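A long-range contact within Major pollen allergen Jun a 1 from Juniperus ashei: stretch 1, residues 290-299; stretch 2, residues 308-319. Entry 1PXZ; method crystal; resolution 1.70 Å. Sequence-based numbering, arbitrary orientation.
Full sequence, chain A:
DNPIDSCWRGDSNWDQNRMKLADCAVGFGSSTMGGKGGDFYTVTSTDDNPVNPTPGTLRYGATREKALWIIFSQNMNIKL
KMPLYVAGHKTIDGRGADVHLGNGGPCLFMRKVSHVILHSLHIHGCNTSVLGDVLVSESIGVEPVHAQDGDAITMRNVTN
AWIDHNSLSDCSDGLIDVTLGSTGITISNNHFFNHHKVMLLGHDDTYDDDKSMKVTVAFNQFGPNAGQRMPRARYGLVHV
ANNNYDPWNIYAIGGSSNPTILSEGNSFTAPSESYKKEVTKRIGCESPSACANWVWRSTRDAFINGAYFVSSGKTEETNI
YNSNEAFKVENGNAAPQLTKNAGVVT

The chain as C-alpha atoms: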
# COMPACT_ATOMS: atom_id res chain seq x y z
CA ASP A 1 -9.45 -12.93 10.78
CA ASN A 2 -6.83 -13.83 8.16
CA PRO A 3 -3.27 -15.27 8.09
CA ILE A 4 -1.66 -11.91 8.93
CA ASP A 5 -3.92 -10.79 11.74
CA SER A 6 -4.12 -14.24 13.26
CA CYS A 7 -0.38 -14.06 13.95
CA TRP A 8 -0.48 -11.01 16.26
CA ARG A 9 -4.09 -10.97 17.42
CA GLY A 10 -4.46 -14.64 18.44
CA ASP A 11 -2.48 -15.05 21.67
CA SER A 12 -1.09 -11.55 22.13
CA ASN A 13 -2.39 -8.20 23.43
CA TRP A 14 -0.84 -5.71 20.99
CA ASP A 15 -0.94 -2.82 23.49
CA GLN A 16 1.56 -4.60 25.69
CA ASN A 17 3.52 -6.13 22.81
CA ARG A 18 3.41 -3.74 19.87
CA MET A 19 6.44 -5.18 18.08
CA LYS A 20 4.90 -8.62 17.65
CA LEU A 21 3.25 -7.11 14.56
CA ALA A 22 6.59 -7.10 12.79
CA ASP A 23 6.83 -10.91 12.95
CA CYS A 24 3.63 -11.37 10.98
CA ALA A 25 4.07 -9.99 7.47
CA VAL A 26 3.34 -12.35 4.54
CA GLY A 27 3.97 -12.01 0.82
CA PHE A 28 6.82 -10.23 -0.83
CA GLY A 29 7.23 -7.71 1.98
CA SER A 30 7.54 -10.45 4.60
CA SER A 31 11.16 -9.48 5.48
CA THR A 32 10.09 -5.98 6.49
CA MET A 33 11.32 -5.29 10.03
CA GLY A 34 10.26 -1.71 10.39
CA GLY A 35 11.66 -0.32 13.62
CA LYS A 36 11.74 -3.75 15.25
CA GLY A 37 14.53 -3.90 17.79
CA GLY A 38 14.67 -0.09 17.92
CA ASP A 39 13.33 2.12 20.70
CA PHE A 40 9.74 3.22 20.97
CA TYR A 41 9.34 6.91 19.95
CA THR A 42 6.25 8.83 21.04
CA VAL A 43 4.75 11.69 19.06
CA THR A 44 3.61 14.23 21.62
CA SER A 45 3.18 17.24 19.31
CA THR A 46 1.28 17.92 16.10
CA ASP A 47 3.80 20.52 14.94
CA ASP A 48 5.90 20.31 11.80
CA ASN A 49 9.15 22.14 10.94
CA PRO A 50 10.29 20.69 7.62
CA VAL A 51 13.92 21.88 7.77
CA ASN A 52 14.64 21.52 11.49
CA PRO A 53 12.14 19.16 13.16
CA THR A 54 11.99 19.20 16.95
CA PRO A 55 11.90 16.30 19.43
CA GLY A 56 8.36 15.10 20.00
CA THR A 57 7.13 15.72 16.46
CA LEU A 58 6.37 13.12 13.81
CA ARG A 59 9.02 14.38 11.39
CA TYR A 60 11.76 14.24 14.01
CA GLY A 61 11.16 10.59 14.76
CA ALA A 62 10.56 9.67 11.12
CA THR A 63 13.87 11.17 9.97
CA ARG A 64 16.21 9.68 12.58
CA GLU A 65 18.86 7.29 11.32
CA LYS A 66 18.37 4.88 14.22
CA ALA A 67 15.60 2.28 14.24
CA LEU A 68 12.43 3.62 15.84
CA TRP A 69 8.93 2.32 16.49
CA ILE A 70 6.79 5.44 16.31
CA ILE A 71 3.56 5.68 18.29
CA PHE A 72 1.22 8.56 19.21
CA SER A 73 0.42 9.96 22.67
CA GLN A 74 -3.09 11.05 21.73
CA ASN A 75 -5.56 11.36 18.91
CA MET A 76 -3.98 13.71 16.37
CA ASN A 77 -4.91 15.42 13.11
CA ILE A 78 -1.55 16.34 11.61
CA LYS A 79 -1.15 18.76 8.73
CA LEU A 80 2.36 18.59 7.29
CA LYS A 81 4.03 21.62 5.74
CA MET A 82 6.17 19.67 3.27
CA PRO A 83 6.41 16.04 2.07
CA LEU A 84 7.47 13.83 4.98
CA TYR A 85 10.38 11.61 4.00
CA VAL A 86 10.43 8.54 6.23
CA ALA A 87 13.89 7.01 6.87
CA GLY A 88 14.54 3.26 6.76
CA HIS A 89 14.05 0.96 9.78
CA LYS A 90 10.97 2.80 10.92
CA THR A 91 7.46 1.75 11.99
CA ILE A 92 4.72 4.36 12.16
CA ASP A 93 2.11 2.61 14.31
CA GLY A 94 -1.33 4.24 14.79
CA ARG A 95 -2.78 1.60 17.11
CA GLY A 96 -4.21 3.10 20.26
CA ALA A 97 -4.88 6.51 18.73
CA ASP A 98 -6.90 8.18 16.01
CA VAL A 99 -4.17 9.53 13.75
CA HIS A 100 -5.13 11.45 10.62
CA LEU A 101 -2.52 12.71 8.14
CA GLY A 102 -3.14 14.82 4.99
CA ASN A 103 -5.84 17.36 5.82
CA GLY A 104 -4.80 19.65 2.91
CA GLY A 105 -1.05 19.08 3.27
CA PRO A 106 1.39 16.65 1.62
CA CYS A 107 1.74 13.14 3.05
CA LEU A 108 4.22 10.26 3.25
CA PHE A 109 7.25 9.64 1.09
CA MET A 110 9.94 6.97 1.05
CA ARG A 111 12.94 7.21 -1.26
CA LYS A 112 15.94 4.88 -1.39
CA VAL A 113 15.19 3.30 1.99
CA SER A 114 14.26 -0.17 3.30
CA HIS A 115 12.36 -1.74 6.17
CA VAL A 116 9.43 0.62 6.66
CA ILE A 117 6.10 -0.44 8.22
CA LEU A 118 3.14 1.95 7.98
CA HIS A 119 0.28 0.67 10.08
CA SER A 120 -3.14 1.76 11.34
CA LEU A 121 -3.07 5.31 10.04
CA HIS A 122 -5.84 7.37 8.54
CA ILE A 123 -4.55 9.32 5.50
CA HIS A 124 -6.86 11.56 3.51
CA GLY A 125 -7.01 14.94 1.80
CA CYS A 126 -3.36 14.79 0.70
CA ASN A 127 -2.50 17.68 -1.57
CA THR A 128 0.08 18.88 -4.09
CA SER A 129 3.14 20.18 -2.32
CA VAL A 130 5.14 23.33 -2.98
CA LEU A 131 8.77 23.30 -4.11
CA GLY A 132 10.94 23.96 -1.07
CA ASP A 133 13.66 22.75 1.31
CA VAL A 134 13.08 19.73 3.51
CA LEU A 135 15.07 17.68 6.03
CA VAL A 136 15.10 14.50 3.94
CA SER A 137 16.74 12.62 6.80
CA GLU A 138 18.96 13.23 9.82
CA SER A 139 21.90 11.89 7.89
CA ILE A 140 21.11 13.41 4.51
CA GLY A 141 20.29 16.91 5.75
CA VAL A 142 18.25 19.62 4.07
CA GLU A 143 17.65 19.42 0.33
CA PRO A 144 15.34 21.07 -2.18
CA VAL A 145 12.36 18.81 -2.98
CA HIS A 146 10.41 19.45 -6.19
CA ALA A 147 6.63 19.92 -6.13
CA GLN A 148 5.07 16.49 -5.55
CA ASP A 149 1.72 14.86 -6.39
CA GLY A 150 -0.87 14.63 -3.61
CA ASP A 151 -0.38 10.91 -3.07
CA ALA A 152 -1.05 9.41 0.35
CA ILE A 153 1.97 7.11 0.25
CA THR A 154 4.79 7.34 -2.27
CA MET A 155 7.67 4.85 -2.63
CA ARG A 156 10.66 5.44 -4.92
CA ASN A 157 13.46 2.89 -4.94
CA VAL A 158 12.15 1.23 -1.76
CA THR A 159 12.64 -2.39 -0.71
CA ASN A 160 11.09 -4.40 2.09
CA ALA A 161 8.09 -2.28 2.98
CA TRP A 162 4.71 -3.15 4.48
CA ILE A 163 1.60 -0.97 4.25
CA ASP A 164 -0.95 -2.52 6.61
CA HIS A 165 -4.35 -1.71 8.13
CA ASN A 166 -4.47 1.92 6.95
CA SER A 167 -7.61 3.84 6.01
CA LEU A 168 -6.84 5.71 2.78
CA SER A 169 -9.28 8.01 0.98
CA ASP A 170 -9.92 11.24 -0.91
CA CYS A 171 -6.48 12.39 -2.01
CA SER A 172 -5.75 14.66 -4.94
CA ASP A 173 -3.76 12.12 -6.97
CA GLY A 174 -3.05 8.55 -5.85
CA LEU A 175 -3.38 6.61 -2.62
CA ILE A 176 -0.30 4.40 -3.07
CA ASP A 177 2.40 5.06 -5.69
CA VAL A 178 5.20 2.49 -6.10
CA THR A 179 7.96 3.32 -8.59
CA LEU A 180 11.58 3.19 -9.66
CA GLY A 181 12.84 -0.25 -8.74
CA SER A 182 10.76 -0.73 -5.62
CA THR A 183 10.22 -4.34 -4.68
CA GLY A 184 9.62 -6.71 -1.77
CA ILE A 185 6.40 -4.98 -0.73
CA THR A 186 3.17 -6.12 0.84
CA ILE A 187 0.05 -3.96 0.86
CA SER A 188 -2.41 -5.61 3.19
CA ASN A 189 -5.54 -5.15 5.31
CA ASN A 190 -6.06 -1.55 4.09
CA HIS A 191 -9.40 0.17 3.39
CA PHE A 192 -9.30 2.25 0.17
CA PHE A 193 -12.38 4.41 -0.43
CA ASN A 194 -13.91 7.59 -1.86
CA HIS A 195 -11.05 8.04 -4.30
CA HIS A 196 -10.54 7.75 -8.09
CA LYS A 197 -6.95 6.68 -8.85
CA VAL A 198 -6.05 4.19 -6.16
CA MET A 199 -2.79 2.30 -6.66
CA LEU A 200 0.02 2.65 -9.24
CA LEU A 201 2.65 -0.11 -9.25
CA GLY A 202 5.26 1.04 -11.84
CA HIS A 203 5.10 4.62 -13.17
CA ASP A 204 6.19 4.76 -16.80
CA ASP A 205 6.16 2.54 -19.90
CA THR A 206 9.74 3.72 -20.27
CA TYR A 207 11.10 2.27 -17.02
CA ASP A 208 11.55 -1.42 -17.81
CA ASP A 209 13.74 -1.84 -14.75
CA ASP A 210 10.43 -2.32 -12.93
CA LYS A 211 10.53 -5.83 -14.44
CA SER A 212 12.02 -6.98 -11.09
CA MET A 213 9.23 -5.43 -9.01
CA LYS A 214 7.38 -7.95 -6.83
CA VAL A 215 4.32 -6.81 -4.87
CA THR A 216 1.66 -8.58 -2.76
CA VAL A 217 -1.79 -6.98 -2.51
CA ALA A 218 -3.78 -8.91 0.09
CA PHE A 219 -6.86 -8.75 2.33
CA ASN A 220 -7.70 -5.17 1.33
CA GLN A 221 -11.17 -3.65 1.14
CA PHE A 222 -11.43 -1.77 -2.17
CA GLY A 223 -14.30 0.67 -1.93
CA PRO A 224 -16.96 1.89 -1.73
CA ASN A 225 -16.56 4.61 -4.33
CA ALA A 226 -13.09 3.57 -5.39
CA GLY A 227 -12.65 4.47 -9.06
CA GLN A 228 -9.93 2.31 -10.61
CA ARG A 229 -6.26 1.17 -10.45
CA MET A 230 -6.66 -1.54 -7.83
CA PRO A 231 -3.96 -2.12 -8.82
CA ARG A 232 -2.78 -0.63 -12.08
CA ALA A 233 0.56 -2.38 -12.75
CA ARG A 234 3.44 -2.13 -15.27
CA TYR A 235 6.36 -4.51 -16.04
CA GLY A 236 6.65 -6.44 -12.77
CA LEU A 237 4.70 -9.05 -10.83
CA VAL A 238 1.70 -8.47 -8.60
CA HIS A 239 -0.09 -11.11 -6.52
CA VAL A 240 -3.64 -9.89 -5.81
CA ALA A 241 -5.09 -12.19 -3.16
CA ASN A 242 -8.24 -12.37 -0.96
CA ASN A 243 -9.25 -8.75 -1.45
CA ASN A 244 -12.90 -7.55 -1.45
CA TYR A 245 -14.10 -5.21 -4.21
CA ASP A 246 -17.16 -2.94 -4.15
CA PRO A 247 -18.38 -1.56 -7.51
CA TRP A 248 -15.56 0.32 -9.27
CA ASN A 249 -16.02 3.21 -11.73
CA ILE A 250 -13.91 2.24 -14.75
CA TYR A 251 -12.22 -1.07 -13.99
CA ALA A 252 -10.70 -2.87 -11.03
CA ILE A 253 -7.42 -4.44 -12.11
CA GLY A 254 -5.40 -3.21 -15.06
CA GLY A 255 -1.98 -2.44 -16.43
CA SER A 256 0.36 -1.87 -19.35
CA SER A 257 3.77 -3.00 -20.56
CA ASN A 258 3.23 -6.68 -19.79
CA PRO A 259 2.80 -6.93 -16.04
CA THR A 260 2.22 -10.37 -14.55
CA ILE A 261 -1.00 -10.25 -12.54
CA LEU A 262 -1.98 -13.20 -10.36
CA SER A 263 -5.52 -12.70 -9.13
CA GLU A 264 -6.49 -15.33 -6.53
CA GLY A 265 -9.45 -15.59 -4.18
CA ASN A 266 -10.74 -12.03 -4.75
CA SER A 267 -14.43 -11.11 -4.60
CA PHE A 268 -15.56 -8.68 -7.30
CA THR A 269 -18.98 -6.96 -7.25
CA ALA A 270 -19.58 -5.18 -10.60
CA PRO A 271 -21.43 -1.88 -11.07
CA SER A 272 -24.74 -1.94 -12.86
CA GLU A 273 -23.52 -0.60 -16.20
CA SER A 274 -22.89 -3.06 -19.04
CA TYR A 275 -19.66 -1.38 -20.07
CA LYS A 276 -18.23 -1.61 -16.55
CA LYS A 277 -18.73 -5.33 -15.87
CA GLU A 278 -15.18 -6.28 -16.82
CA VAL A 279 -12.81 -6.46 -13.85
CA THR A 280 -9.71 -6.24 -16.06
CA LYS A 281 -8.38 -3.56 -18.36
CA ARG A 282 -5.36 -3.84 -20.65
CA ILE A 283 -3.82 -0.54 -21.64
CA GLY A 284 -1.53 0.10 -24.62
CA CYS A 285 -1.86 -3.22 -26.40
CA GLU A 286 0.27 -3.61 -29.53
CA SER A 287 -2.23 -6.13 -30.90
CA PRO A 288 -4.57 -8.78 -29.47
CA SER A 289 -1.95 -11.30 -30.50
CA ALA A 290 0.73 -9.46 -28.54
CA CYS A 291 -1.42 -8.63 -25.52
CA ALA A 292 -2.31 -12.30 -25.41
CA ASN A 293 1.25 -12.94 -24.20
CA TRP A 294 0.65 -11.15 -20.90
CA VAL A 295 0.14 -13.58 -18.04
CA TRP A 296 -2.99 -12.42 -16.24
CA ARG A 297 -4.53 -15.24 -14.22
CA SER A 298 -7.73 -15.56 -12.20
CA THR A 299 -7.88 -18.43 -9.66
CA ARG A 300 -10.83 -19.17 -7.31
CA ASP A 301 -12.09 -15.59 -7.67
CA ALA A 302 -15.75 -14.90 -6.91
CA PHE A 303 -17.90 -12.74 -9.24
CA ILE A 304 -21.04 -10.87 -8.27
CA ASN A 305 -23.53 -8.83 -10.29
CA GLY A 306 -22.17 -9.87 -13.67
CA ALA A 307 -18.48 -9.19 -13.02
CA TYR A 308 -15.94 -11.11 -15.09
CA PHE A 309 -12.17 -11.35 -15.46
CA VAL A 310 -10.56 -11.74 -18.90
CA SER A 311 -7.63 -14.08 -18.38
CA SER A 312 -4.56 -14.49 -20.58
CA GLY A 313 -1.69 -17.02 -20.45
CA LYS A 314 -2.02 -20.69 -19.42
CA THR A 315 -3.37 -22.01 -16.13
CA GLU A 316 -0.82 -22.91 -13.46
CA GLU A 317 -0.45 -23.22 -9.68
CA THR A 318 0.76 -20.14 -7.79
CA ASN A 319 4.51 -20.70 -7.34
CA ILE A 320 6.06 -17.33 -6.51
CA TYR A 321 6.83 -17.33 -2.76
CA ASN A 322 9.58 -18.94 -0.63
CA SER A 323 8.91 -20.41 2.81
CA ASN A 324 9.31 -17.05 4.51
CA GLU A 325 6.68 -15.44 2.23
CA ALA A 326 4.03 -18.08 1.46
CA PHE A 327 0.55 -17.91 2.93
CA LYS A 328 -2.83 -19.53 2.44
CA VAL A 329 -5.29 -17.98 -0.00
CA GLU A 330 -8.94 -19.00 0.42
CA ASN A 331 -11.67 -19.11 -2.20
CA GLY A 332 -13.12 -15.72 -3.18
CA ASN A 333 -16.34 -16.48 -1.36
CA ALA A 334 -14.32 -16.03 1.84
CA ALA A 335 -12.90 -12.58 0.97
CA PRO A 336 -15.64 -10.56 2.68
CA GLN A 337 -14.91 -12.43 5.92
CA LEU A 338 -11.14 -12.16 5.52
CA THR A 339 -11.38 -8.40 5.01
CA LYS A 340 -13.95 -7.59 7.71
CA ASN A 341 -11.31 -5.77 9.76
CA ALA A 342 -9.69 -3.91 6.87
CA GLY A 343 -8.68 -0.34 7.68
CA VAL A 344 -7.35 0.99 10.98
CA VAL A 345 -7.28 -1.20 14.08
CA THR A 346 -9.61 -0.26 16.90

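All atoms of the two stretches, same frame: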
# COMPACT_ATOMS: atom_id res chain seq x y z
N ALA A 290 -0.35 -9.83 -29.44
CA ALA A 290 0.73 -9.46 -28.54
C ALA A 290 0.26 -9.40 -27.09
O ALA A 290 0.93 -9.85 -26.15
CB ALA A 290 1.31 -8.11 -28.95
N CYS A 291 -0.93 -8.81 -26.89
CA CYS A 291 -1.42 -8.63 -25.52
C CYS A 291 -1.77 -9.99 -24.97
O CYS A 291 -1.81 -10.24 -23.76
CB CYS A 291 -2.60 -7.65 -25.44
SG CYS A 291 -2.10 -6.10 -24.64
N ALA A 292 -2.02 -10.95 -25.88
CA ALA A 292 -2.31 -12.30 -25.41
C ALA A 292 -1.10 -12.94 -24.74
O ALA A 292 -1.23 -14.00 -24.12
CB ALA A 292 -2.79 -13.18 -26.56
N ASN A 293 0.08 -12.33 -24.84
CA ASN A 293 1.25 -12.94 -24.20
C ASN A 293 1.28 -12.59 -22.72
O ASN A 293 1.99 -13.26 -21.95
CB ASN A 293 2.54 -12.47 -24.88
CG ASN A 293 2.69 -13.07 -26.28
OD1 ASN A 293 3.29 -12.49 -27.19
ND2 ASN A 293 2.15 -14.26 -26.49
N TRP A 294 0.54 -11.55 -22.32
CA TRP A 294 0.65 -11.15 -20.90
C TRP A 294 0.04 -12.20 -19.99
O TRP A 294 -1.00 -12.80 -20.22
CB TRP A 294 -0.06 -9.81 -20.70
CG TRP A 294 0.47 -8.66 -21.48
CD1 TRP A 294 1.49 -8.60 -22.37
CD2 TRP A 294 -0.08 -7.32 -21.40
NE1 TRP A 294 1.63 -7.31 -22.85
CE2 TRP A 294 0.68 -6.51 -22.27
CE3 TRP A 294 -1.13 -6.77 -20.66
CZ2 TRP A 294 0.41 -5.15 -22.44
CZ3 TRP A 294 -1.39 -5.41 -20.83
CH2 TRP A 294 -0.62 -4.63 -21.71
N VAL A 295 0.66 -12.49 -18.86
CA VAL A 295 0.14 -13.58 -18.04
C VAL A 295 -0.72 -12.95 -16.94
O VAL A 295 -0.18 -12.46 -15.95
CB VAL A 295 1.27 -14.43 -17.47
CG1 VAL A 295 0.73 -15.42 -16.44
CG2 VAL A 295 2.01 -15.21 -18.57
N TRP A 296 -2.02 -12.94 -17.20
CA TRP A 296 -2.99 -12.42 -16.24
C TRP A 296 -3.92 -13.56 -15.85
O TRP A 296 -4.78 -13.95 -16.64
CB TRP A 296 -3.78 -11.25 -16.82
CG TRP A 296 -3.01 -9.99 -17.04
CD1 TRP A 296 -1.68 -9.81 -17.17
CD2 TRP A 296 -3.60 -8.68 -17.17
NE1 TRP A 296 -1.37 -8.49 -17.37
CE2 TRP A 296 -2.54 -7.78 -17.37
CE3 TRP A 296 -4.91 -8.19 -17.14
CZ2 TRP A 296 -2.76 -6.41 -17.54
CZ3 TRP A 296 -5.13 -6.83 -17.30
CH2 TRP A 296 -4.04 -5.95 -17.49
N ARG A 297 -3.77 -14.08 -14.64
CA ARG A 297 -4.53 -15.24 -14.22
C ARG A 297 -5.56 -14.93 -13.13
O ARG A 297 -5.32 -14.09 -12.26
CB ARG A 297 -3.60 -16.33 -13.68
CG ARG A 297 -2.37 -16.59 -14.53
CD ARG A 297 -1.94 -18.05 -14.36
NE ARG A 297 -1.46 -18.34 -13.01
CZ ARG A 297 -0.16 -18.42 -12.73
NH1 ARG A 297 0.70 -18.23 -13.72
NH2 ARG A 297 0.25 -18.68 -11.50
N SER A 298 -6.68 -15.64 -13.22
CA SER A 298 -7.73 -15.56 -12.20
C SER A 298 -7.97 -16.95 -11.62
O SER A 298 -8.37 -17.86 -12.36
CB SER A 298 -9.01 -14.98 -12.79
OG SER A 298 -10.12 -15.17 -11.93
N THR A 299 -7.72 -17.15 -10.33
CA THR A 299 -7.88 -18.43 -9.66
C THR A 299 -8.80 -18.36 -8.46
O THR A 299 -8.47 -17.61 -7.53
CB THR A 299 -6.50 -18.93 -9.17
OG1 THR A 299 -5.58 -18.89 -10.28
CG2 THR A 299 -6.57 -20.35 -8.65
N TYR A 308 -16.77 -10.05 -14.54
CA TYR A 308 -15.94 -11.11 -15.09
C TYR A 308 -14.51 -10.63 -15.30
O TYR A 308 -14.25 -9.43 -15.48
CB TYR A 308 -16.52 -11.64 -16.42
CG TYR A 308 -16.69 -10.56 -17.47
CD1 TYR A 308 -17.88 -9.83 -17.54
CD2 TYR A 308 -15.68 -10.28 -18.36
CE1 TYR A 308 -17.98 -8.86 -18.52
CE2 TYR A 308 -15.79 -9.31 -19.34
CZ TYR A 308 -16.96 -8.60 -19.40
OH TYR A 308 -17.08 -7.62 -20.36
N PHE A 309 -13.60 -11.60 -15.29
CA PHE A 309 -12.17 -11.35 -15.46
C PHE A 309 -11.72 -11.95 -16.78
O PHE A 309 -11.95 -13.14 -17.01
CB PHE A 309 -11.43 -11.98 -14.29
CG PHE A 309 -9.95 -11.74 -14.13
CD1 PHE A 309 -8.99 -12.25 -14.99
CD2 PHE A 309 -9.53 -10.97 -13.05
CE1 PHE A 309 -7.64 -12.01 -14.81
CE2 PHE A 309 -8.18 -10.73 -12.86
CZ PHE A 309 -7.23 -11.25 -13.72
N VAL A 310 -11.07 -11.18 -17.63
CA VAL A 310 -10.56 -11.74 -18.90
C VAL A 310 -9.11 -12.15 -18.67
O VAL A 310 -8.20 -11.33 -18.54
CB VAL A 310 -10.72 -10.72 -20.02
CG1 VAL A 310 -10.09 -11.25 -21.31
CG2 VAL A 310 -12.20 -10.42 -20.26
N SER A 311 -8.93 -13.46 -18.61
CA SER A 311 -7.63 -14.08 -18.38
C SER A 311 -6.77 -14.14 -19.63
O SER A 311 -7.29 -14.11 -20.76
CB SER A 311 -7.87 -15.54 -17.92
OG SER A 311 -7.98 -15.49 -16.50
N SER A 312 -5.46 -14.24 -19.45
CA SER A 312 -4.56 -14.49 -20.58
C SER A 312 -3.35 -15.28 -20.05
O SER A 312 -2.97 -15.14 -18.88
CB SER A 312 -4.14 -13.23 -21.32
OG SER A 312 -3.60 -12.24 -20.46
N GLY A 313 -2.78 -16.15 -20.88
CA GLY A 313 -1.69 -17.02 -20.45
C GLY A 313 -2.26 -18.35 -19.99
O GLY A 313 -3.48 -18.46 -19.82
N LYS A 314 -1.45 -19.39 -19.78
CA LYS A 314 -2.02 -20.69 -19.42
C LYS A 314 -2.22 -20.83 -17.92
O LYS A 314 -1.63 -20.14 -17.08
CB LYS A 314 -1.13 -21.82 -19.94
CG LYS A 314 0.22 -21.93 -19.25
CD LYS A 314 1.32 -21.21 -20.01
CE LYS A 314 1.51 -19.78 -19.55
NZ LYS A 314 1.06 -18.80 -20.58
N THR A 315 -3.07 -21.79 -17.54
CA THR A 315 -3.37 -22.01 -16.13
C THR A 315 -2.22 -22.73 -15.43
O THR A 315 -1.53 -23.58 -16.00
CB THR A 315 -4.68 -22.81 -15.97
OG1 THR A 315 -5.74 -22.11 -16.64
CG2 THR A 315 -5.06 -22.90 -14.51
N GLU A 316 -1.99 -22.38 -14.17
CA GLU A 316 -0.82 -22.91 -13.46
C GLU A 316 -1.02 -22.67 -11.97
O GLU A 316 -1.83 -21.81 -11.59
CB GLU A 316 0.41 -22.22 -14.03
CG GLU A 316 1.78 -22.59 -13.51
CD GLU A 316 2.88 -22.31 -14.52
OE1 GLU A 316 2.80 -22.90 -15.62
OE2 GLU A 316 3.80 -21.51 -14.24
N GLU A 317 -0.33 -23.41 -11.12
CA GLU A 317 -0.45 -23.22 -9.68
C GLU A 317 0.47 -22.09 -9.22
O GLU A 317 1.59 -22.01 -9.72
CB GLU A 317 -0.10 -24.50 -8.92
CG GLU A 317 -1.29 -25.19 -8.27
CD GLU A 317 -1.43 -26.63 -8.73
OE1 GLU A 317 -0.40 -27.34 -8.76
OE2 GLU A 317 -2.55 -27.05 -9.08
N THR A 318 -0.02 -21.26 -8.31
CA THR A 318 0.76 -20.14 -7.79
C THR A 318 2.07 -20.67 -7.20
O THR A 318 2.03 -21.39 -6.20
CB THR A 318 -0.00 -19.34 -6.73
OG1 THR A 318 -1.08 -18.63 -7.36
CG2 THR A 318 0.86 -18.27 -6.08
N ASN A 319 3.18 -20.30 -7.84
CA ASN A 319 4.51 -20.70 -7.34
C ASN A 319 5.49 -19.53 -7.37
O ASN A 319 6.43 -19.46 -8.16
CB ASN A 319 5.06 -21.87 -8.16
CG ASN A 319 6.02 -22.71 -7.34
OD1 ASN A 319 6.19 -23.89 -7.62
ND2 ASN A 319 6.64 -22.10 -6.34
O HOH W 1 -3.33 -9.86 -21.92
O HOH W 2 1.24 -19.12 -16.17
O HOH W 3 2.73 -18.98 -10.28
O HOH W 4 -6.63 -17.79 -15.26

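The striking feature of this contact is how much rests on one serine. Ser-312 pairs with Trp-296 in a single antiparallel bridge, and its hydroxyl also bonds the backbone of the turn before the strand, so one small residue joins strand and turn at once. The bridge is a hydrogen-bonded pair: Trp-296 N donates to Ser-312 O at 2.9 Å, and Ser-312 N donates to Trp-296 O, also at 2.9 Å. The second bond is the straighter, 167° at the hydrogen against 139° for the first. With a chi1 in the p well, Ser-312 OG donates to Trp-294 O at 2.7 Å, giving that carbonyl a partner where no regular ladder continues.

Two CA-H...O contacts support the pairing: Val-295 CA lies 3.6 Å from Ser-312 O, and Ser-311 CA lies 3.3 Å from Trp-296 O. Each bridge carbonyl therefore meets an NH and a polarised CA-H of the opposing backbone.

The turn itself is type I, from Cys-291 to Trp-294, closed by Trp-294 N donating to Cys-291 O at 3.1 Å. Water 1 ties it to the serine as well, donating to Cys-291 O at 2.4 Å, which is notably short, and to Ser-312 OG at 2.8 Å. The rule to read here is that a serine beside a turn can answer polar groups that a sheet would otherwise satisfy.

Gly-313 follows with phi/psi of 93/168, a conformation that by itself calls for glycine, since a CB would be jammed against the preceding carbonyl oxygen. Such a CB would point toward the other stretch and sit tightly, 3.2 Å from Val-295 CG2. Backbone strain and packing thus make the same demand.

Farther along the strand, Phe-309 and Ser-298 direct their CA-to-CB bonds toward each other's stretches. Ser-298 CB lies over the ring face of Phe-309, 3.7 Å from its centroid and 19° off the ring normal, so a slightly polarised CH2 meets the pi cloud. Trp-296 O lies at the ring edge, 3.9 Å from Phe-309 CE1, where the aromatic hydrogens carry partial positive charge. Nearby, water 4 accepts from Ser-298 N at 3.0 Å and stands 2.9 Å from Ser-311 OG in a further hydrogen bond, linking the stretches beyond the bridge.

Arg-297 makes the most extensive side-chain contribution. Its CA-to-CB bond points away, yet the chain turns back so that its end comes nearer, with Arg-297 CD 3.4 Å from Lys-314 O. The guanidinium has Glu-316 CB over one face and Thr-318 CA at its edge. Its polar links to the other stretch run through solvent: water 2 accepts a weak bond from Arg-297 NH1 at 2.7 Å and donates to Lys-314 O at 3.2 Å, while water 3 accepts from Arg-297 NH2 and Asn-319 N, both at 2.8 Å. Arg-297 NH1 and Glu-316 OE2, 4.5 Å apart, are beyond a salt bridge; the oxygen lies well out of the guanidinium plane, leaving only charge attraction.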